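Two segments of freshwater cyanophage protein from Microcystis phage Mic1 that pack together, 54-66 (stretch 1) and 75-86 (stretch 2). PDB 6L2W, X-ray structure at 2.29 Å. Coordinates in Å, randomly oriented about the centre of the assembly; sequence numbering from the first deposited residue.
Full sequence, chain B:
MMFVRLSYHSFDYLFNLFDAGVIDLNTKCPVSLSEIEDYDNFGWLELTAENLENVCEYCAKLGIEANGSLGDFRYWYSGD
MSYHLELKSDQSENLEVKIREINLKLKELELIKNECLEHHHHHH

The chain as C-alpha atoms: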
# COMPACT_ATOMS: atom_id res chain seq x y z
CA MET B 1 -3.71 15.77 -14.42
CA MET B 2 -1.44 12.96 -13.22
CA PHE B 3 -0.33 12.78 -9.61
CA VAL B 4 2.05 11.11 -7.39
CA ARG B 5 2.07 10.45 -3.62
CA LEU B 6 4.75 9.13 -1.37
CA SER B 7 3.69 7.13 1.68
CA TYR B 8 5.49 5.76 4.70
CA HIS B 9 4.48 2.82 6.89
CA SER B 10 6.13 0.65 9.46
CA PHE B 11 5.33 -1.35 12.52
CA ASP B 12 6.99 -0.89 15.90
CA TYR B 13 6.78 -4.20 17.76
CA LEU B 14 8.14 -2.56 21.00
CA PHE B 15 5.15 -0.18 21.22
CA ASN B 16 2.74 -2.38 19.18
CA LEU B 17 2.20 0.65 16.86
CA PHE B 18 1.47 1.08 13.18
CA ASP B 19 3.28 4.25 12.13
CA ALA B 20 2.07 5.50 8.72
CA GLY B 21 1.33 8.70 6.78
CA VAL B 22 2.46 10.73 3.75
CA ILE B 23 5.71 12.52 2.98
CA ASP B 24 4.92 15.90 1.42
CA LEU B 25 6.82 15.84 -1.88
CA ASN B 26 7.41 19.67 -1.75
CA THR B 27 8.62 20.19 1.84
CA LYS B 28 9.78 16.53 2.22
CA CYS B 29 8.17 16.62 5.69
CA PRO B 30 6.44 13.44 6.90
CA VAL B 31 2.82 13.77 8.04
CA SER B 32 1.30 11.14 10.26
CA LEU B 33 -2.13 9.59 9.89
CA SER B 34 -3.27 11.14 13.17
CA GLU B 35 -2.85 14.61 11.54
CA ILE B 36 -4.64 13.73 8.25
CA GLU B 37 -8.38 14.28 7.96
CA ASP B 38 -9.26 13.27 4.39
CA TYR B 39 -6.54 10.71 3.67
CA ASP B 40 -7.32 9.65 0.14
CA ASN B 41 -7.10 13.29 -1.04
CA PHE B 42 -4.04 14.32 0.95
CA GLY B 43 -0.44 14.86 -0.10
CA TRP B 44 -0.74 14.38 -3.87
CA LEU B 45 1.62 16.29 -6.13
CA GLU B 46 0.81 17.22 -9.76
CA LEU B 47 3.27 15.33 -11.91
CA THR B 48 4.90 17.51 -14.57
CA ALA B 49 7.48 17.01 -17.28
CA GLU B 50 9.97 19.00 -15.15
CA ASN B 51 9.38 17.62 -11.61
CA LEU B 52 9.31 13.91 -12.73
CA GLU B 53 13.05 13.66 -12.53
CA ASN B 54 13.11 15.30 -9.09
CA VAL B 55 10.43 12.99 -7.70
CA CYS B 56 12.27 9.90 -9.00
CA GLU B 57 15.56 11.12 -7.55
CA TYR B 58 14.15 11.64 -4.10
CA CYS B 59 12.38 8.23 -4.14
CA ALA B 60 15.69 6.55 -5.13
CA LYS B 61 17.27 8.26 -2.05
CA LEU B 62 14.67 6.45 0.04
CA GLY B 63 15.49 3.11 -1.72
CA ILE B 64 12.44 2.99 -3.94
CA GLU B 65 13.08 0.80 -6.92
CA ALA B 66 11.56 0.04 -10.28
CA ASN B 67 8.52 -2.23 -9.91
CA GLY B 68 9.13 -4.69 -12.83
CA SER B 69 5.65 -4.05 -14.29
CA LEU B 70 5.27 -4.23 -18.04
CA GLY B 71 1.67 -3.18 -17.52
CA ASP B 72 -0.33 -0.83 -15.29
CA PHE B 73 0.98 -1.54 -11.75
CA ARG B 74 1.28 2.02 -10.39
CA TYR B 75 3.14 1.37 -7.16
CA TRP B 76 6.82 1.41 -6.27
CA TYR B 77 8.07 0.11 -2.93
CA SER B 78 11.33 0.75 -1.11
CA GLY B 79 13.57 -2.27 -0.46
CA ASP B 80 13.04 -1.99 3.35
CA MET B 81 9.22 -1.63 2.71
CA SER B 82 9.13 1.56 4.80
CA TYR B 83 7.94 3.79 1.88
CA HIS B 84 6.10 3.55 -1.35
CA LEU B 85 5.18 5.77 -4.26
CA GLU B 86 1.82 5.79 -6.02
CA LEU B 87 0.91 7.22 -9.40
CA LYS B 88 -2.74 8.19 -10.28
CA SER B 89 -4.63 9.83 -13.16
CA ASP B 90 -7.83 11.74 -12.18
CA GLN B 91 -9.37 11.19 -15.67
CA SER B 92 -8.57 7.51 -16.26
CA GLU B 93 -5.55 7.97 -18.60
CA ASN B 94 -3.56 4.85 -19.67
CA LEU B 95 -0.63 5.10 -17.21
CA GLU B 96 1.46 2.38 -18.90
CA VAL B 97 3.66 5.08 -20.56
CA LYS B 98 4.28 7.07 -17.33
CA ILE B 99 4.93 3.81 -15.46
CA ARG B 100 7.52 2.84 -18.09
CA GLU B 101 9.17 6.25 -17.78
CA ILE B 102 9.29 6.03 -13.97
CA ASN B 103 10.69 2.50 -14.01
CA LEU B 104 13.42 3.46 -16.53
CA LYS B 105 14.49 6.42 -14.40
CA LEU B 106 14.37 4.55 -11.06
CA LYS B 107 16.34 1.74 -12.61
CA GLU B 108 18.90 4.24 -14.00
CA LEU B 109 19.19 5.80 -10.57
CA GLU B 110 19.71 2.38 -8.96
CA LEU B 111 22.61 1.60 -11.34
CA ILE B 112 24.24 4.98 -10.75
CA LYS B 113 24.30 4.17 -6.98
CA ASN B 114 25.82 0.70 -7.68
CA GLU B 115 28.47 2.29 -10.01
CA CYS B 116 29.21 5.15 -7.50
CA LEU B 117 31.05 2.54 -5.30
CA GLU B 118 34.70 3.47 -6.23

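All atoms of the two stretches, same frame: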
# COMPACT_ATOMS: atom_id res chain seq x y z
N ASN B 54 12.81 14.97 -10.48
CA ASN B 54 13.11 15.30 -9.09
C ASN B 54 12.40 14.32 -8.14
O ASN B 54 12.93 13.97 -7.11
CB ASN B 54 12.72 16.75 -8.75
CG ASN B 54 13.56 17.77 -9.49
OD1 ASN B 54 13.03 18.78 -9.96
ND2 ASN B 54 14.85 17.52 -9.61
N VAL B 55 11.19 13.93 -8.49
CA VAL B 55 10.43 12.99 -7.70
C VAL B 55 11.17 11.64 -7.73
O VAL B 55 11.36 11.00 -6.70
CB VAL B 55 8.98 12.90 -8.21
CG1 VAL B 55 8.34 11.56 -7.89
CG2 VAL B 55 8.13 14.05 -7.68
N CYS B 56 11.63 11.22 -8.91
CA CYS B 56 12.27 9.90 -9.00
C CYS B 56 13.58 9.87 -8.22
O CYS B 56 13.96 8.83 -7.67
CB CYS B 56 12.55 9.50 -10.43
SG CYS B 56 11.04 9.04 -11.31
N GLU B 57 14.25 11.01 -8.18
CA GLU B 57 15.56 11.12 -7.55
C GLU B 57 15.39 11.02 -6.02
O GLU B 57 16.19 10.39 -5.30
CB GLU B 57 16.24 12.43 -7.95
CG GLU B 57 16.83 12.39 -9.36
CD GLU B 57 17.69 13.59 -9.76
OE1 GLU B 57 17.13 14.71 -9.92
OE2 GLU B 57 18.92 13.40 -9.94
N TYR B 58 14.34 11.65 -5.52
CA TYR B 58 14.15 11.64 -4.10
C TYR B 58 13.71 10.23 -3.66
O TYR B 58 14.19 9.72 -2.65
CB TYR B 58 13.20 12.77 -3.69
CG TYR B 58 12.99 12.82 -2.21
CD1 TYR B 58 13.99 13.26 -1.36
CD2 TYR B 58 11.81 12.37 -1.65
CE1 TYR B 58 13.81 13.27 0.02
CE2 TYR B 58 11.61 12.38 -0.28
CZ TYR B 58 12.61 12.82 0.56
OH TYR B 58 12.39 12.83 1.91
N CYS B 59 12.85 9.59 -4.45
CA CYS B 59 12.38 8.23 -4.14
C CYS B 59 13.56 7.24 -4.14
O CYS B 59 13.62 6.36 -3.27
CB CYS B 59 11.31 7.78 -5.14
SG CYS B 59 9.72 8.63 -4.89
N ALA B 60 14.47 7.38 -5.09
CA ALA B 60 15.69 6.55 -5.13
C ALA B 60 16.49 6.75 -3.84
O ALA B 60 16.96 5.78 -3.28
CB ALA B 60 16.53 6.87 -6.35
N LYS B 61 16.58 7.98 -3.33
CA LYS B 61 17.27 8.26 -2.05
C LYS B 61 16.62 7.47 -0.90
O LYS B 61 17.29 7.09 0.05
CB LYS B 61 17.21 9.76 -1.70
CG LYS B 61 18.51 10.36 -1.18
CD LYS B 61 18.67 11.85 -1.50
CE LYS B 61 18.91 12.12 -2.98
NZ LYS B 61 19.38 13.51 -3.22
N LEU B 62 15.32 7.23 -0.98
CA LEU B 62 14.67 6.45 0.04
C LEU B 62 14.78 4.95 -0.25
O LEU B 62 14.34 4.15 0.57
CB LEU B 62 13.21 6.92 0.14
CG LEU B 62 13.02 8.34 0.64
CD1 LEU B 62 11.55 8.71 0.62
CD2 LEU B 62 13.59 8.53 2.04
N GLY B 63 15.34 4.55 -1.40
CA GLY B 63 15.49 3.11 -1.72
C GLY B 63 14.30 2.56 -2.49
O GLY B 63 14.07 1.36 -2.54
N ILE B 64 13.55 3.43 -3.14
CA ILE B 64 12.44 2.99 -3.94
C ILE B 64 12.97 2.59 -5.31
O ILE B 64 13.75 3.31 -5.93
CB ILE B 64 11.37 4.10 -4.01
CG1 ILE B 64 10.64 4.22 -2.68
CG2 ILE B 64 10.41 3.86 -5.17
CD1 ILE B 64 9.79 5.48 -2.55
N GLU B 65 12.52 1.44 -5.77
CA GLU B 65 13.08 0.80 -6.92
C GLU B 65 11.98 0.52 -7.95
O GLU B 65 10.80 0.41 -7.63
CB GLU B 65 13.74 -0.52 -6.53
CG GLU B 65 15.04 -0.40 -5.73
CD GLU B 65 15.51 -1.74 -5.17
OE1 GLU B 65 15.61 -2.71 -5.95
OE2 GLU B 65 15.74 -1.83 -3.95
N ALA B 66 12.41 0.40 -9.19
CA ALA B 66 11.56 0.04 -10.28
C ALA B 66 10.71 -1.17 -9.89
O ALA B 66 11.15 -2.00 -9.11
CB ALA B 66 12.44 -0.23 -11.48
N TYR B 75 2.56 1.27 -8.48
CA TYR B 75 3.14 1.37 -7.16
C TYR B 75 4.62 0.97 -7.21
O TYR B 75 4.98 0.03 -7.88
CB TYR B 75 2.42 0.46 -6.16
CG TYR B 75 0.92 0.62 -6.15
CD1 TYR B 75 0.11 -0.11 -7.00
CD2 TYR B 75 0.31 1.54 -5.32
CE1 TYR B 75 -1.27 0.04 -6.99
CE2 TYR B 75 -1.06 1.70 -5.30
CZ TYR B 75 -1.86 0.94 -6.13
OH TYR B 75 -3.23 1.12 -6.12
N TRP B 76 5.41 1.69 -6.43
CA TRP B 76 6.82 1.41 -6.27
C TRP B 76 7.15 1.40 -4.78
O TRP B 76 6.97 2.41 -4.11
CB TRP B 76 7.66 2.47 -6.99
CG TRP B 76 7.45 2.51 -8.47
CD1 TRP B 76 8.23 1.95 -9.44
CD2 TRP B 76 6.36 3.15 -9.15
NE1 TRP B 76 7.70 2.19 -10.69
CE2 TRP B 76 6.56 2.94 -10.54
CE3 TRP B 76 5.24 3.87 -8.73
CZ2 TRP B 76 5.69 3.43 -11.51
CZ3 TRP B 76 4.37 4.35 -9.69
CH2 TRP B 76 4.59 4.13 -11.06
N TYR B 77 7.73 0.31 -4.32
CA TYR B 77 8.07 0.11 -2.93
C TYR B 77 9.58 0.27 -2.69
O TYR B 77 10.40 -0.02 -3.56
CB TYR B 77 7.58 -1.27 -2.49
CG TYR B 77 6.11 -1.29 -2.17
CD1 TYR B 77 5.16 -1.57 -3.14
CD2 TYR B 77 5.66 -0.97 -0.91
CE1 TYR B 77 3.81 -1.56 -2.86
CE2 TYR B 77 4.30 -0.97 -0.60
CZ TYR B 77 3.38 -1.25 -1.59
OH TYR B 77 2.05 -1.25 -1.27
N SER B 78 9.91 0.68 -1.50
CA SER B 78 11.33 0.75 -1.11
C SER B 78 11.79 -0.66 -0.74
O SER B 78 10.94 -1.47 -0.40
CB SER B 78 11.55 1.73 -0.01
OG SER B 78 10.91 1.32 1.17
N GLY B 79 13.06 -0.93 -0.79
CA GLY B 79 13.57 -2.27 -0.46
C GLY B 79 13.28 -2.67 0.98
O GLY B 79 13.02 -3.83 1.19
N ASP B 80 13.29 -1.73 1.91
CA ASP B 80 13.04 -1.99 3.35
C ASP B 80 11.53 -1.98 3.65
O ASP B 80 11.19 -2.23 4.80
CB ASP B 80 13.86 -1.04 4.22
CG ASP B 80 13.49 0.42 4.08
OD1 ASP B 80 12.75 0.75 3.18
OD2 ASP B 80 13.95 1.21 4.90
N MET B 81 10.70 -1.69 2.66
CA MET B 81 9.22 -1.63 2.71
C MET B 81 8.73 -0.50 3.60
O MET B 81 7.57 -0.51 3.91
CB MET B 81 8.59 -2.97 3.09
CG MET B 81 8.82 -4.04 2.07
SD MET B 81 7.97 -3.81 0.53
CE MET B 81 6.28 -3.74 1.09
N SER B 82 9.57 0.44 3.97
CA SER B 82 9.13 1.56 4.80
C SER B 82 8.33 2.63 4.02
O SER B 82 7.59 3.40 4.63
CB SER B 82 10.32 2.21 5.42
OG SER B 82 10.97 1.33 6.32
N TYR B 83 8.53 2.72 2.70
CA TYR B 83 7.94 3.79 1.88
C TYR B 83 7.35 3.19 0.61
O TYR B 83 7.81 2.19 0.13
CB TYR B 83 8.95 4.87 1.46
CG TYR B 83 9.87 5.31 2.56
CD1 TYR B 83 9.43 6.21 3.52
CD2 TYR B 83 11.13 4.79 2.69
CE1 TYR B 83 10.24 6.58 4.57
CE2 TYR B 83 11.96 5.15 3.74
CZ TYR B 83 11.49 6.03 4.70
OH TYR B 83 12.27 6.37 5.76
N HIS B 84 6.39 3.86 0.03
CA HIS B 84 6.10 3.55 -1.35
C HIS B 84 5.56 4.78 -2.06
O HIS B 84 5.10 5.73 -1.42
CB HIS B 84 5.17 2.34 -1.46
CG HIS B 84 3.73 2.66 -1.29
ND1 HIS B 84 3.18 2.85 -0.06
CD2 HIS B 84 2.73 2.80 -2.19
CE1 HIS B 84 1.88 3.07 -0.20
NE2 HIS B 84 1.58 3.05 -1.50
N LEU B 85 5.68 4.74 -3.38
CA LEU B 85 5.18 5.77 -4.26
C LEU B 85 3.95 5.25 -5.02
O LEU B 85 3.86 4.07 -5.36
CB LEU B 85 6.29 6.18 -5.23
CG LEU B 85 5.93 7.30 -6.20
CD1 LEU B 85 5.93 8.64 -5.49
CD2 LEU B 85 6.87 7.31 -7.38
N GLU B 86 3.04 6.15 -5.33
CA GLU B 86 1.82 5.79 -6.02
C GLU B 86 1.56 6.78 -7.14
O GLU B 86 1.63 7.96 -6.92
CB GLU B 86 0.63 5.80 -5.04
CG GLU B 86 -0.69 5.33 -5.66
CD GLU B 86 -1.89 5.35 -4.70
OE1 GLU B 86 -1.69 5.56 -3.47
OE2 GLU B 86 -3.03 5.19 -5.20

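What does the first strand of stretch 2 offer to the other segment? Tyr75 stays out of reach, but Trp76 points its CB toward stretch 1, where its CB lies 3.6 Å from CG2 of Ile64. The indole meets the backbone edge-on: Glu65 O lies 3.5 Å from Trp76 CD1 and Ala66 CA 3.9 Å from the same atom, both near the ring plane. The CA-to-CB bond of Tyr77 points away from stretch 1, and the residue takes part through its backbone, its O accepting a weak hydrogen bond from Glu65 N at 3.4 Å.

How do the two backbones come so close at Ser78? A single beta bridge pairs it with Ile64, their CA atoms 3.8 Å apart. Gly79 N donates to Gly63 O at 3.1 Å, and Ser78 CA lies 3.2 Å from that same oxygen in a CA-H...O contact. Gly63 closes the helix in a Schellman motif with positive phi; a CB there would be jammed against the preceding carbonyl O, so the bend itself calls for glycine.

What holds the turn that follows? Ser78 to Met81 form a type I turn, with Met81 N hydrogen-bonded to Ser78 O at 3.1 Å. Ser78 OG donates to Asp80 OD1 at 2.8 Å and accepts from Tyr83 N at 3.2 Å, tying the turn to the returning strand.

Where does that second strand meet the helix and its exit? Tyr83 and Leu85 point toward stretch 1, while His84 between them points away, the alternation expected of a strand. Leu62 packs on Tyr83, with Leu62 CB 3.9 Å from Tyr83 CD2 and the Leu62 CD2 methyl over one ring face. Ile64 CD1 reaches Tyr83 CB at 4.1 Å and Leu85 CB at 4.5 Å. Farther along, Leu85 CD1 meets the helix, 3.8 Å from Cys59 SG and 4.5 Å from Val55 CG1.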